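Local structure of 3-polyprenyl-4-hydroxybenzoate decarboxylase and related decarboxylases (Pelotomaculum thermopropionicum, 6H6X) at residues K226-D231 / V241-I246; H362-D367 / I417-P422; G128-A133 / G255-Y260; A306-T311 / D351-S356. The protein is a UbiD-family flavoprotein that uses prenylated FMN to carboxylate or decarboxylate aromatic acids, interconverting 2-furoic acid and 2,5-furandicarboxylic acid. The protein carries 8 engineered substitutions. All coordinates share one frame; numbering follows the deposited sequence.

Contact 1. Residues K226-D231 / V241-I246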
loop_
_atom_site.group_PDB
_atom_site.type_symbol
_atom_site.label_atom_id
_atom_site.label_comp_id
_atom_site.label_asym_id
_atom_site.label_seq_id
_atom_site.Cartn_x
_atom_site.Cartn_y
_atom_site.Cartn_z
ATOM N N LYS B 226 0.038 37.496 -27.794
ATOM C CA LYS B 226 1.024 37.182 -28.830
ATOM C C LYS B 226 2.408 37.298 -28.256
ATOM O O LYS B 226 2.656 38.175 -27.428
ATOM C CB LYS B 226 0.974 38.175 -30.002
ATOM C CG LYS B 226 -0.266 38.177 -30.846
ATOM C CD LYS B 226 -0.575 36.870 -31.556
ATOM C CE LYS B 226 0.329 36.628 -32.711
ATOM N NZ LYS B 226 -0.252 35.487 -33.502
ATOM N N CYS B 227 3.302 36.448 -28.744
ATOM C CA CYS B 227 4.732 36.501 -28.414
ATOM C C CYS B 227 5.425 37.642 -29.123
ATOM O O CYS B 227 4.964 38.118 -30.147
ATOM C CB CYS B 227 5.395 35.178 -28.813
ATOM S SG CYS B 227 4.960 33.845 -27.652
ATOM N N GLU B 228 6.550 38.062 -28.576
ATOM C CA GLU B 228 7.364 39.149 -29.154
ATOM C C GLU B 228 8.053 38.772 -30.457
ATOM O O GLU B 228 8.005 39.541 -31.405
ATOM C CB GLU B 228 8.458 39.594 -28.169
ATOM C CG GLU B 228 7.956 40.134 -26.833
ATOM C CD GLU B 228 7.124 41.388 -26.975
ATOM O OE1 GLU B 228 7.639 42.375 -27.555
ATOM O OE2 GLU B 228 5.958 41.384 -26.506
ATOM N N THR B 229 8.723 37.618 -30.490
ATOM C CA THR B 229 9.662 37.284 -31.570
ATOM C C THR B 229 9.247 36.098 -32.411
ATOM O O THR B 229 9.975 35.706 -33.314
ATOM C CB THR B 229 11.050 36.976 -30.981
ATOM O OG1 THR B 229 10.996 35.818 -30.132
ATOM C CG2 THR B 229 11.531 38.178 -30.178
ATOM N N VAL B 230 8.087 35.509 -32.110
ATOM C CA VAL B 230 7.577 34.377 -32.867
ATOM C C VAL B 230 6.073 34.487 -32.970
ATOM O O VAL B 230 5.438 35.103 -32.125
ATOM C CB VAL B 230 7.963 33.032 -32.191
ATOM C CG1 VAL B 230 9.468 32.803 -32.283
ATOM C CG2 VAL B 230 7.488 32.979 -30.725
ATOM N N ASP B 231 5.508 33.844 -33.978
ATOM C CA ASP B 231 4.073 33.917 -34.268
ATOM C C ASP B 231 3.341 32.777 -33.554
ATOM O O ASP B 231 2.846 31.818 -34.159
ATOM C CB ASP B 231 3.851 33.864 -35.789
ATOM C CG ASP B 231 2.397 34.126 -36.184
ATOM O OD1 ASP B 231 1.660 34.827 -35.450
ATOM O OD2 ASP B 231 2.002 33.608 -37.252
ATOM N N VAL B 241 7.678 33.114 -19.897
ATOM C CA VAL B 241 7.590 32.609 -21.260
ATOM C C VAL B 241 8.944 32.684 -21.894
ATOM O O VAL B 241 9.616 33.704 -21.809
ATOM C CB VAL B 241 6.584 33.391 -22.132
ATOM C CG1 VAL B 241 6.789 33.141 -23.627
ATOM C CG2 VAL B 241 5.160 33.071 -21.711
ATOM N N ILE B 242 9.333 31.604 -22.551
ATOM C CA ILE B 242 10.576 31.529 -23.262
ATOM C C ILE B 242 10.178 31.245 -24.682
ATOM O O ILE B 242 9.557 30.233 -24.974
ATOM C CB ILE B 242 11.510 30.439 -22.675
ATOM C CG1 ILE B 242 11.890 30.796 -21.234
ATOM C CG2 ILE B 242 12.748 30.263 -23.515
ATOM C CD1 ILE B 242 12.445 29.590 -20.491
ATOM N N GLU B 243 10.562 32.155 -25.571
ATOM C CA GLU B 243 10.294 32.084 -27.007
ATOM C C GLU B 243 11.509 31.557 -27.734
ATOM O O GLU B 243 12.629 31.865 -27.370
ATOM C CB GLU B 243 9.956 33.480 -27.523
ATOM C CG GLU B 243 8.842 34.198 -26.747
ATOM C CD GLU B 243 8.492 35.576 -27.280
ATOM O OE1 GLU B 243 9.055 35.969 -28.338
ATOM O OE2 GLU B 243 7.643 36.268 -26.640
ATOM N N GLY B 244 11.297 30.765 -28.769
ATOM C CA GLY B 244 12.417 30.293 -29.538
ATOM C C GLY B 244 12.058 29.457 -30.723
ATOM O O GLY B 244 10.932 29.496 -31.243
ATOM N N LYS B 245 13.024 28.671 -31.162
ATOM C CA LYS B 245 12.793 27.821 -32.321
ATOM C C LYS B 245 13.615 26.558 -32.254
ATOM O O LYS B 245 14.724 26.560 -31.728
ATOM C CB LYS B 245 13.073 28.613 -33.592
ATOM C CG LYS B 245 14.470 29.197 -33.677
ATOM C CD LYS B 245 14.553 30.365 -34.667
ATOM C CE LYS B 245 15.814 31.208 -34.437
ATOM N NZ LYS B 245 16.121 32.172 -35.531
ATOM N N ILE B 246 13.047 25.472 -32.750
ATOM C CA ILE B 246 13.763 24.220 -32.819
ATOM C C ILE B 246 14.519 24.256 -34.164
ATOM O O ILE B 246 13.913 24.478 -35.204
ATOM C CB ILE B 246 12.836 22.996 -32.730
ATOM C CG1 ILE B 246 11.839 23.090 -31.562
ATOM C CG2 ILE B 246 13.671 21.722 -32.562
ATOM C CD1 ILE B 246 10.795 21.997 -31.627
#
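The turn-like loop C227-V230, between strands 223-226 and 233-235 of the Rift-related domain, closes around the carboxylate of E243, which projects from strand 240-246. This is a worked case of an acidic side chain gathering consecutive backbone donors. E228 N donates to E243 OE2 at 2.9 Å and T229 N to E243 OE1 at 2.7 Å; both arrive on the syn side, tilted 23° and 16° out of the carboxylate plane. T229 OG1 adds a third bond, 2.6 Å to E243 OE1, nearly in line with that oxygen's C-O bond. The glutamate is extended beyond CG (chi2 -179°), which carries its end into the loop. C227 CB lies 3.3 Å from E243 OE2, while V230 CG2 runs alongside E243 CB in the opposite sense, 4.1 Å away. E228 turns its own acid away to a salt bridge with K103, and T229 OG1 also bonds T276 OG1. Three donors on two oxygens fix the rotation of a buried carboxylate, and would probably stabilise its negative charge.

Contact 2. Residues H362-D367 / I417-P422. With CA (calcium ion), chain J.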
loop_
_atom_site.group_PDB
_atom_site.type_symbol
_atom_site.label_atom_id
_atom_site.label_comp_id
_atom_site.label_asym_id
_atom_site.label_seq_id
_atom_site.Cartn_x
_atom_site.Cartn_y
_atom_site.Cartn_z
ATOM N N HIS B 362 -0.786 -4.614 -17.191
ATOM C CA HIS B 362 -1.307 -5.421 -16.111
ATOM C C HIS B 362 -2.679 -4.781 -15.725
ATOM O O HIS B 362 -2.758 -3.537 -15.458
ATOM C CB HIS B 362 -0.323 -5.310 -14.989
ATOM C CG HIS B 362 -0.661 -6.091 -13.751
ATOM N ND1 HIS B 362 -1.554 -5.646 -12.792
ATOM C CD2 HIS B 362 -0.103 -7.206 -13.235
ATOM C CE1 HIS B 362 -1.566 -6.472 -11.762
ATOM N NE2 HIS B 362 -0.705 -7.440 -12.009
ATOM N N VAL B 363 -3.736 -5.592 -15.734
ATOM C CA VAL B 363 -5.092 -5.128 -15.478
ATOM C C VAL B 363 -5.693 -6.029 -14.428
ATOM O O VAL B 363 -5.643 -7.259 -14.584
ATOM C CB VAL B 363 -5.926 -5.189 -16.748
ATOM C CG1 VAL B 363 -7.326 -4.612 -16.544
ATOM C CG2 VAL B 363 -5.198 -4.447 -17.836
ATOM N N VAL B 364 -6.176 -5.456 -13.339
ATOM C CA VAL B 364 -7.065 -6.168 -12.465
ATOM C C VAL B 364 -8.507 -5.652 -12.435
ATOM O O VAL B 364 -8.737 -4.426 -12.363
ATOM C CB VAL B 364 -6.489 -6.561 -11.087
ATOM C CG1 VAL B 364 -5.008 -6.262 -10.859
ATOM C CG2 VAL B 364 -7.384 -6.374 -9.921
ATOM N N VAL B 365 -9.466 -6.590 -12.521
ATOM C CA VAL B 365 -10.912 -6.243 -12.510
ATOM C C VAL B 365 -11.497 -6.667 -11.167
ATOM O O VAL B 365 -11.249 -7.754 -10.722
ATOM C CB VAL B 365 -11.709 -6.901 -13.668
ATOM C CG1 VAL B 365 -13.186 -6.455 -13.650
ATOM C CG2 VAL B 365 -11.090 -6.565 -15.006
ATOM N N VAL B 366 -12.228 -5.792 -10.503
ATOM C CA VAL B 366 -12.851 -6.102 -9.235
ATOM C C VAL B 366 -14.327 -5.661 -9.246
ATOM O O VAL B 366 -14.751 -4.905 -10.112
ATOM C CB VAL B 366 -12.155 -5.453 -8.045
ATOM C CG1 VAL B 366 -10.719 -5.944 -7.976
ATOM C CG2 VAL B 366 -12.167 -3.928 -8.173
ATOM N N ASP B 367 -15.085 -6.152 -8.274
ATOM C CA ASP B 367 -16.462 -5.751 -8.106
ATOM C C ASP B 367 -16.570 -4.298 -7.590
ATOM O O ASP B 367 -15.665 -3.776 -6.930
ATOM C CB ASP B 367 -17.147 -6.740 -7.146
ATOM C CG ASP B 367 -17.294 -8.152 -7.770
ATOM O OD1 ASP B 367 -17.913 -8.264 -8.862
ATOM O OD2 ASP B 367 -16.761 -9.142 -7.215
ATOM N N ILE B 417 -6.114 -10.038 -14.932
ATOM C CA ILE B 417 -6.556 -10.749 -13.755
ATOM C C ILE B 417 -8.050 -10.426 -13.439
ATOM O O ILE B 417 -8.453 -9.237 -13.232
ATOM C CB ILE B 417 -5.699 -10.406 -12.526
ATOM C CG1 ILE B 417 -4.214 -10.810 -12.761
ATOM C CG2 ILE B 417 -6.179 -11.127 -11.315
ATOM C CD1 ILE B 417 -3.270 -10.421 -11.618
ATOM N N ASP B 418 -8.870 -11.473 -13.349
ATOM C CA ASP B 418 -10.307 -11.320 -12.990
ATOM C C ASP B 418 -10.461 -11.608 -11.557
ATOM O O ASP B 418 -10.399 -12.772 -11.159
ATOM C CB ASP B 418 -11.156 -12.362 -13.734
ATOM C CG ASP B 418 -12.659 -12.203 -13.454
ATOM O OD1 ASP B 418 -13.082 -11.470 -12.529
ATOM O OD2 ASP B 418 -13.389 -12.850 -14.184
ATOM N N ALA B 419 -10.591 -10.578 -10.733
ATOM C CA ALA B 419 -10.720 -10.784 -9.330
ATOM C C ALA B 419 -12.160 -10.417 -8.890
ATOM O O ALA B 419 -12.346 -9.874 -7.800
ATOM C CB ALA B 419 -9.696 -9.925 -8.594
ATOM N N THR B 420 -13.141 -10.672 -9.757
ATOM C CA THR B 420 -14.545 -10.572 -9.370
ATOM C C THR B 420 -15.086 -11.875 -8.782
ATOM O O THR B 420 -14.623 -12.977 -9.092
ATOM C CB THR B 420 -15.423 -10.126 -10.566
ATOM O OG1 THR B 420 -15.464 -11.134 -11.582
ATOM C CG2 THR B 420 -14.831 -8.852 -11.164
ATOM N N ILE B 421 -16.068 -11.718 -7.904
ATOM C CA ILE B 421 -16.831 -12.832 -7.355
ATOM C C ILE B 421 -17.561 -13.535 -8.508
ATOM O O ILE B 421 -18.229 -12.852 -9.335
ATOM C CB ILE B 421 -17.855 -12.325 -6.320
ATOM C CG1 ILE B 421 -17.150 -11.794 -5.067
ATOM C CG2 ILE B 421 -18.823 -13.423 -5.918
ATOM C CD1 ILE B 421 -17.968 -10.712 -4.369
ATOM N N PRO B 422 -17.448 -14.880 -8.608
ATOM C CA PRO B 422 -18.260 -15.601 -9.645
ATOM C C PRO B 422 -19.772 -15.486 -9.381
ATOM O O PRO B 422 -20.179 -15.400 -8.210
ATOM C CB PRO B 422 -17.770 -17.056 -9.524
ATOM C CG PRO B 422 -16.419 -16.959 -8.879
ATOM C CD PRO B 422 -16.550 -15.812 -7.903
HETATM CA CA CA J . -12.597 -14.336 -10.179
HETATM O O HOH W 1 -14.118 -8.306 -6.533
HETATM O O HOH W 2 -19.398 -10.437 -9.153
HETATM O O HOH W 3 -14.751 -14.708 -11.713
#
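V364 and V365 pair with I417 and D418 as neighbouring parallel strands, whose end-to-end directions differ by only 10°. The ladder runs from I417 N to V363 O (2.8 Å), through V365 N to I417 O (2.9 Å), to A419 N on V365 O (2.9 Å). On one face V364 CB meets I417 CB, and A419 CB follows against V366 CG1. On the other, V365 and T420 point the same way, V365 CG1 lying 3.8 Å from T420 CG2. Strands 362-367 and 414-418 are adjacent in the mixed sheet of the C-terminal domain, and the chain running on from the second helps to form a calcium site. An Asx turn shapes that loop: D418 OD1 accepts from T420 N, 2.9 Å away, and from T420 OG1 through its syn lone pair. Carbonyls D418 O and T420 O are thereby both presented to the calcium ion, with R385 O, D391 OD2 and a water completing the ligands. Past the ladder the side chain of D367 takes over from the backbone, CG standing beside its own N and anti to the carbonyl carbon (chi1 -68°), which turns the carboxylate toward T420 and I421. Its OD2 receives I421 N at 2.8 Å on the syn lone pair in an almost straight bond (175°). One water joins D367 N and OD2 to A419 O, and a second links D367 OD1 with I421 O.

Contact 3. Residues G128-A133 / G255-Y260. With 4LU (1-deoxy-5-O-phosphono-1-(3,3,4,5-tetramethyl-9,11-dioxo-2,3,8,9,10,11-hexahydro-7H-quinolino[1,8-fg]pteridin-12-ium-7-y l)-D-ribitol), chain I.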
loop_
_atom_site.group_PDB
_atom_site.type_symbol
_atom_site.label_atom_id
_atom_site.label_comp_id
_atom_site.label_asym_id
_atom_site.label_seq_id
_atom_site.Cartn_x
_atom_site.Cartn_y
_atom_site.Cartn_z
ATOM N N GLY B 128 22.389 17.934 -16.308
ATOM C CA GLY B 128 22.507 19.292 -15.805
ATOM C C GLY B 128 21.129 19.787 -15.363
ATOM O O GLY B 128 20.232 18.984 -15.107
ATOM N N PRO B 129 20.942 21.108 -15.290
ATOM C CA PRO B 129 19.636 21.655 -14.948
ATOM C C PRO B 129 18.603 21.364 -16.041
ATOM O O PRO B 129 18.941 21.371 -17.223
ATOM C CB PRO B 129 19.898 23.142 -14.856
ATOM C CG PRO B 129 21.384 23.288 -14.703
ATOM C CD PRO B 129 21.926 22.171 -15.542
ATOM N N TYR B 130 17.373 21.049 -15.634
ATOM C CA TYR B 130 16.287 20.763 -16.569
ATOM C C TYR B 130 15.070 21.580 -16.267
ATOM O O TYR B 130 14.699 21.737 -15.108
ATOM C CB TYR B 130 15.884 19.298 -16.499
ATOM C CG TYR B 130 16.617 18.423 -17.472
ATOM C CD1 TYR B 130 17.858 17.936 -17.175
ATOM C CD2 TYR B 130 16.041 18.051 -18.671
ATOM C CE1 TYR B 130 18.543 17.115 -18.055
ATOM C CE2 TYR B 130 16.706 17.243 -19.551
ATOM C CZ TYR B 130 17.977 16.783 -19.217
ATOM O OH TYR B 130 18.668 15.965 -20.050
ATOM N N ILE B 131 14.455 22.095 -17.323
ATOM C CA ILE B 131 13.132 22.735 -17.246
ATOM C C ILE B 131 12.143 21.597 -17.434
ATOM O O ILE B 131 12.164 20.952 -18.466
ATOM C CB ILE B 131 12.960 23.793 -18.364
ATOM C CG1 ILE B 131 14.015 24.904 -18.192
ATOM C CG2 ILE B 131 11.555 24.372 -18.366
ATOM C CD1 ILE B 131 13.991 25.927 -19.297
ATOM N N THR B 132 11.306 21.353 -16.425
ATOM C CA THR B 132 10.407 20.202 -16.416
ATOM C C THR B 132 8.925 20.559 -16.404
ATOM O O THR B 132 8.129 19.661 -16.517
ATOM C CB THR B 132 10.656 19.312 -15.206
ATOM O OG1 THR B 132 10.594 20.113 -14.026
ATOM C CG2 THR B 132 12.054 18.715 -15.289
ATOM N N ALA B 133 8.569 21.835 -16.260
ATOM C CA ALA B 133 7.170 22.215 -16.147
ATOM C C ALA B 133 6.674 23.223 -17.177
ATOM O O ALA B 133 5.705 23.940 -16.939
ATOM C CB ALA B 133 6.889 22.715 -14.753
ATOM N N GLY B 255 20.673 14.647 -22.339
ATOM C CA GLY B 255 20.571 13.560 -21.378
ATOM C C GLY B 255 21.911 13.140 -20.800
ATOM O O GLY B 255 22.917 13.758 -21.136
ATOM N N PRO B 256 21.930 12.134 -19.912
ATOM C CA PRO B 256 20.709 11.415 -19.465
ATOM C C PRO B 256 19.882 12.174 -18.407
ATOM O O PRO B 256 20.303 13.220 -17.877
ATOM C CB PRO B 256 21.276 10.110 -18.881
ATOM C CG PRO B 256 22.641 10.495 -18.369
ATOM C CD PRO B 256 23.112 11.724 -19.123
ATOM N N PHE B 257 18.728 11.606 -18.080
ATOM C CA PHE B 257 17.759 12.271 -17.201
ATOM C C PHE B 257 16.942 11.259 -16.412
ATOM O O PHE B 257 16.432 10.299 -16.991
ATOM C CB PHE B 257 16.862 13.145 -18.098
ATOM C CG PHE B 257 15.789 13.909 -17.380
ATOM C CD1 PHE B 257 16.101 15.056 -16.677
ATOM C CD2 PHE B 257 14.450 13.493 -17.422
ATOM C CE1 PHE B 257 15.116 15.778 -16.023
ATOM C CE2 PHE B 257 13.471 14.239 -16.804
ATOM C CZ PHE B 257 13.807 15.374 -16.097
ATOM N N GLY B 258 16.778 11.481 -15.112
ATOM C CA GLY B 258 15.810 10.684 -14.322
ATOM C C GLY B 258 14.324 10.878 -14.750
ATOM O O GLY B 258 13.798 11.997 -14.720
ATOM N N GLU B 259 13.639 9.787 -15.130
ATOM C CA GLU B 259 12.284 9.834 -15.752
ATOM C C GLU B 259 11.156 9.236 -14.867
ATOM O O GLU B 259 11.448 8.731 -13.780
ATOM C CB GLU B 259 12.327 9.137 -17.133
ATOM C CG GLU B 259 12.477 10.094 -18.326
ATOM C CD GLU B 259 11.280 11.046 -18.562
ATOM O OE1 GLU B 259 11.380 11.757 -19.602
ATOM O OE2 GLU B 259 10.264 11.101 -17.758
ATOM N N TYR B 260 9.902 9.283 -15.363
ATOM C CA TYR B 260 8.651 8.757 -14.666
ATOM C C TYR B 260 8.693 7.346 -14.036
ATOM O O TYR B 260 8.170 7.162 -12.903
ATOM C CB TYR B 260 7.357 8.863 -15.563
ATOM C CG TYR B 260 7.415 8.065 -16.850
ATOM C CD1 TYR B 260 7.070 6.687 -16.885
ATOM C CD2 TYR B 260 7.873 8.674 -18.046
ATOM C CE1 TYR B 260 7.170 5.963 -18.081
ATOM C CE2 TYR B 260 7.980 7.946 -19.233
ATOM C CZ TYR B 260 7.629 6.601 -19.256
ATOM O OH TYR B 260 7.727 5.926 -20.448
HETATM C C9 4LU I . 4.816 15.064 -19.624
HETATM C C8 4LU I . 4.907 15.614 -18.311
HETATM C C7 4LU I . 6.130 15.843 -17.673
HETATM C C10 4LU I . 7.034 14.053 -22.488
HETATM C C6 4LU I . 7.378 15.259 -18.313
HETATM N N3 4LU I . 9.188 14.432 -24.221
HETATM C C2 4LU I . 7.960 14.070 -24.715
HETATM C C13 4LU I . 9.210 15.709 -16.348
HETATM C C5 4LU I . 8.832 15.427 -17.788
HETATM C C1 4LU I . 9.598 14.122 -19.729
HETATM O O2 4LU I . 7.810 13.918 -25.967
HETATM N N1 4LU I . 6.905 13.897 -23.864
HETATM C C4 4LU I . 9.419 14.614 -22.887
HETATM O O4 4LU I . 10.556 14.963 -22.477
HETATM C C4A 4LU I . 8.280 14.411 -21.923
HETATM N N5 4LU I . 8.417 14.617 -20.510
HETATM C C3 4LU I . 9.909 14.860 -18.648
HETATM C C12 4LU I . 9.109 16.874 -18.289
HETATM C C5A 4LU I . 7.261 14.862 -19.720
HETATM C C7M 4LU I . 6.175 16.425 -16.261
HETATM C C8M 4LU I . 3.589 15.993 -17.690
HETATM C C9A 4LU I . 5.937 14.629 -20.362
HETATM N N10 4LU I . 5.921 13.910 -21.619
HETATM C "C1'" 4LU I . 4.666 13.479 -22.232
HETATM C "C2'" 4LU I . 3.945 14.483 -23.162
HETATM O "O2'" 4LU I . 3.898 15.815 -22.643
HETATM C "C3'" 4LU I . 2.510 14.007 -23.327
HETATM O "O3'" 4LU I . 2.506 12.620 -23.676
HETATM C "C4'" 4LU I . 1.733 14.858 -24.336
HETATM O "O4'" 4LU I . 0.283 14.757 -24.209
HETATM C "C5'" 4LU I . 2.049 14.586 -25.798
HETATM O "O5'" 4LU I . 1.163 15.530 -26.437
HETATM P P 4LU I . 0.729 15.427 -28.001
HETATM O O2P 4LU I . -0.022 16.726 -28.343
HETATM O O3P 4LU I . 2.062 15.364 -28.802
HETATM O O1P 4LU I . -0.173 14.193 -28.060
#
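Y130 and F257 meet ring to ring at an oblique angle, planes 42° apart and centroids separated by 4.2 Å. One corner of the phenyl ring leads: F257 CD1 stands 3.3 Å above the centre of the tyrosine ring, and F257 CE1 leans on Y130 CG at 3.4 Å. Such intermediate tilts illustrate how two aromatics can interlock without forming a regular stack. F257 holds CG anti to its backbone N (chi1 180°), extending the ring between Y130 and the cofactor pocket. The edge of the same ring at F257 CZ is met near its plane by T132 CG2, 3.9 Å away, while F257 CE2 comes within 4.1 Å of prenylated FMN atom C3. Residues of the two segments also touch the cofactor directly: E259 OE1 lies 3.0 Å from its C1, the carbon bonded to N5, and T132 O lies 3.4 Å from C12. E259 is held in turn by a salt bridge to R152. Y130 OH reaches past the phenyl ring to hydrogen-bond E254. An alanine in place of Y130 would probably open a gap beside F257, leaving that ring freer to turn beside the flavin and E254 without this mate. Strand 146-157 flanks the pair, with R152 touching both rings and Q154 touching Y130, while the backbone of F257 pairs with G265 on strand 264-280.

Contact 4. Residues A306-T311 / D351-S356. Engineered in segment 351-356: D351 (natural residue Phe), N355 (natural residue Thr).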
loop_
_atom_site.group_PDB
_atom_site.type_symbol
_atom_site.label_atom_id
_atom_site.label_comp_id
_atom_site.label_asym_id
_atom_site.label_seq_id
_atom_site.Cartn_x
_atom_site.Cartn_y
_atom_site.Cartn_z
ATOM N N ALA B 306 -9.051 9.203 -17.938
ATOM C CA ALA B 306 -10.264 9.676 -18.617
ATOM C C ALA B 306 -10.509 8.916 -19.893
ATOM O O ALA B 306 -11.623 8.532 -20.167
ATOM C CB ALA B 306 -10.177 11.149 -18.926
ATOM N N VAL B 307 -9.461 8.730 -20.671
ATOM C CA VAL B 307 -9.514 7.944 -21.895
ATOM C C VAL B 307 -9.793 6.483 -21.632
ATOM O O VAL B 307 -10.574 5.892 -22.346
ATOM C CB VAL B 307 -8.208 8.072 -22.713
ATOM C CG1 VAL B 307 -8.095 7.004 -23.814
ATOM C CG2 VAL B 307 -8.133 9.475 -23.323
ATOM N N LEU B 308 -9.156 5.903 -20.608
ATOM C CA LEU B 308 -9.400 4.550 -20.220
ATOM C C LEU B 308 -10.885 4.304 -19.801
ATOM O O LEU B 308 -11.483 3.288 -20.206
ATOM C CB LEU B 308 -8.453 4.129 -19.103
ATOM C CG LEU B 308 -8.705 2.776 -18.422
ATOM C CD1 LEU B 308 -8.374 1.664 -19.411
ATOM C CD2 LEU B 308 -7.833 2.627 -17.160
ATOM N N LEU B 309 -11.454 5.187 -18.974
ATOM C CA LEU B 309 -12.868 5.076 -18.581
ATOM C C LEU B 309 -13.780 5.017 -19.785
ATOM O O LEU B 309 -14.662 4.148 -19.852
ATOM C CB LEU B 309 -13.332 6.233 -17.705
ATOM C CG LEU B 309 -14.752 6.125 -17.116
ATOM C CD1 LEU B 309 -14.959 4.833 -16.308
ATOM C CD2 LEU B 309 -15.010 7.323 -16.212
ATOM N N GLN B 310 -13.581 5.940 -20.727
ATOM C CA GLN B 310 -14.386 5.968 -21.960
ATOM C C GLN B 310 -14.263 4.681 -22.765
ATOM O O GLN B 310 -15.286 4.092 -23.132
ATOM C CB GLN B 310 -14.010 7.131 -22.894
ATOM C CG GLN B 310 -14.797 8.403 -22.661
ATOM C CD GLN B 310 -14.339 9.527 -23.579
ATOM O OE1 GLN B 310 -13.127 9.705 -23.817
ATOM N NE2 GLN B 310 -15.304 10.296 -24.110
ATOM N N THR B 311 -13.039 4.255 -23.050
ATOM C CA THR B 311 -12.842 3.046 -23.838
ATOM C C THR B 311 -13.478 1.807 -23.210
ATOM O O THR B 311 -14.074 0.998 -23.903
ATOM C CB THR B 311 -11.363 2.703 -24.014
ATOM O OG1 THR B 311 -10.626 3.881 -24.331
ATOM C CG2 THR B 311 -11.199 1.647 -25.155
ATOM N N ASP B 351 -9.859 -6.662 -22.161
ATOM C CA ASP B 351 -9.558 -6.462 -23.588
ATOM C C ASP B 351 -9.624 -4.970 -23.965
ATOM O O ASP B 351 -8.810 -4.473 -24.721
ATOM C CB ASP B 351 -10.486 -7.315 -24.499
ATOM N N ALA B 352 -10.594 -4.258 -23.414
ATOM C CA ALA B 352 -10.747 -2.824 -23.623
ATOM C C ALA B 352 -9.596 -2.018 -22.990
ATOM O O ALA B 352 -9.138 -1.060 -23.580
ATOM C CB ALA B 352 -12.072 -2.369 -23.070
ATOM N N ALA B 353 -9.134 -2.389 -21.790
ATOM C CA ALA B 353 -8.011 -1.683 -21.184
ATOM C C ALA B 353 -6.750 -1.804 -22.066
ATOM O O ALA B 353 -6.070 -0.801 -22.315
ATOM C CB ALA B 353 -7.792 -2.138 -19.780
ATOM N N PHE B 354 -6.502 -2.976 -22.619
ATOM C CA PHE B 354 -5.367 -3.157 -23.530
ATOM C C PHE B 354 -5.416 -2.398 -24.865
ATOM O O PHE B 354 -4.368 -2.110 -25.439
ATOM C CB PHE B 354 -5.107 -4.651 -23.773
ATOM C CG PHE B 354 -4.664 -5.372 -22.566
ATOM C CD1 PHE B 354 -3.794 -4.774 -21.671
ATOM C CD2 PHE B 354 -5.090 -6.658 -22.312
ATOM C CE1 PHE B 354 -3.361 -5.432 -20.539
ATOM C CE2 PHE B 354 -4.665 -7.327 -21.162
ATOM C CZ PHE B 354 -3.802 -6.708 -20.291
ATOM N N ASN B 355 -6.615 -2.064 -25.342
ATOM C CA ASN B 355 -6.754 -1.178 -26.495
ATOM C C ASN B 355 -6.704 0.317 -26.086
ATOM O O ASN B 355 -6.380 1.134 -26.910
ATOM C CB ASN B 355 -8.023 -1.510 -27.275
ATOM C CG ASN B 355 -8.125 -2.996 -27.630
ATOM O OD1 ASN B 355 -7.120 -3.678 -27.895
ATOM N ND2 ASN B 355 -9.352 -3.505 -27.600
ATOM N N SER B 356 -6.980 0.682 -24.829
ATOM C CA SER B 356 -6.832 2.091 -24.382
ATOM C C SER B 356 -5.461 2.708 -24.752
ATOM O O SER B 356 -5.407 3.837 -25.216
ATOM C CB SER B 356 -7.131 2.291 -22.863
ATOM O OG SER B 356 -6.079 1.833 -21.963
#
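T311 and S356 meet where two helices face each other, and the flat groups beside them are peptide carbonyls rather than rings. V307 O is approached from opposite faces of its plane, by T311 N and by T311 OG1, the hydroxyl lying 2.8 Å away and 37° out of plane. A353 O is met differently: S356 OG sits in the carbonyl plane, on a lone pair, at 2.7 Å. Each hydroxyl is thus turned back onto its own helix, a common way for a helix to satisfy a serine or threonine hydroxyl, and no hydrogen bond spans the contact. What crosses is van der Waals contact, much of it carbon against oxygen. L308, with CG anti to its backbone N (chi1 171°), brings CD1 to 3.4 Å from S356 OG and, in the apolar pair of the contact, to 3.9 Å from A353 CB. The other branch of T311 extends CG2 to 3.7 Å from A352 O, while its OG1 passes S356 CB at 4.1 Å. An alanine in place of T311 would probably open a gap beside A352 and S356 and leave V307 O with one donor fewer. With A352, A353 and S356 small at the interface, the axes of 306-311 and 351-356 come to 8.9 Å, their N-to-C directions 139° apart. Helix 294-315 meets strand 319-324 through L308 on V322 and helix 75-87 through A306 on L82; on helix 345-356, A353 rests on V363 of strand 362-367.

In the fold
From the N terminus, the first segment to appear is 128-133, which waits some 120 residues for its partner 255-260. Within that long loop contact 1 opens and closes, a short excursion from a loop to strand 240-246, which shares its sheet with strands 130-139 and 252-258; contacts 1 and 3 touch where I242 packs on I131. Both belong to the Rift-related domain. In the C-terminal domain, helix 294-315 begins contact 4 and residues 351-356 close it. Contact 2 follows in series: its first strand comes directly after helix 345-356, V363 packing on A353 and F354, and 417-422 returns beside it after about 50 residues to close the loop. Contacts 1 and 2 lie on opposite sides of the chain's centre.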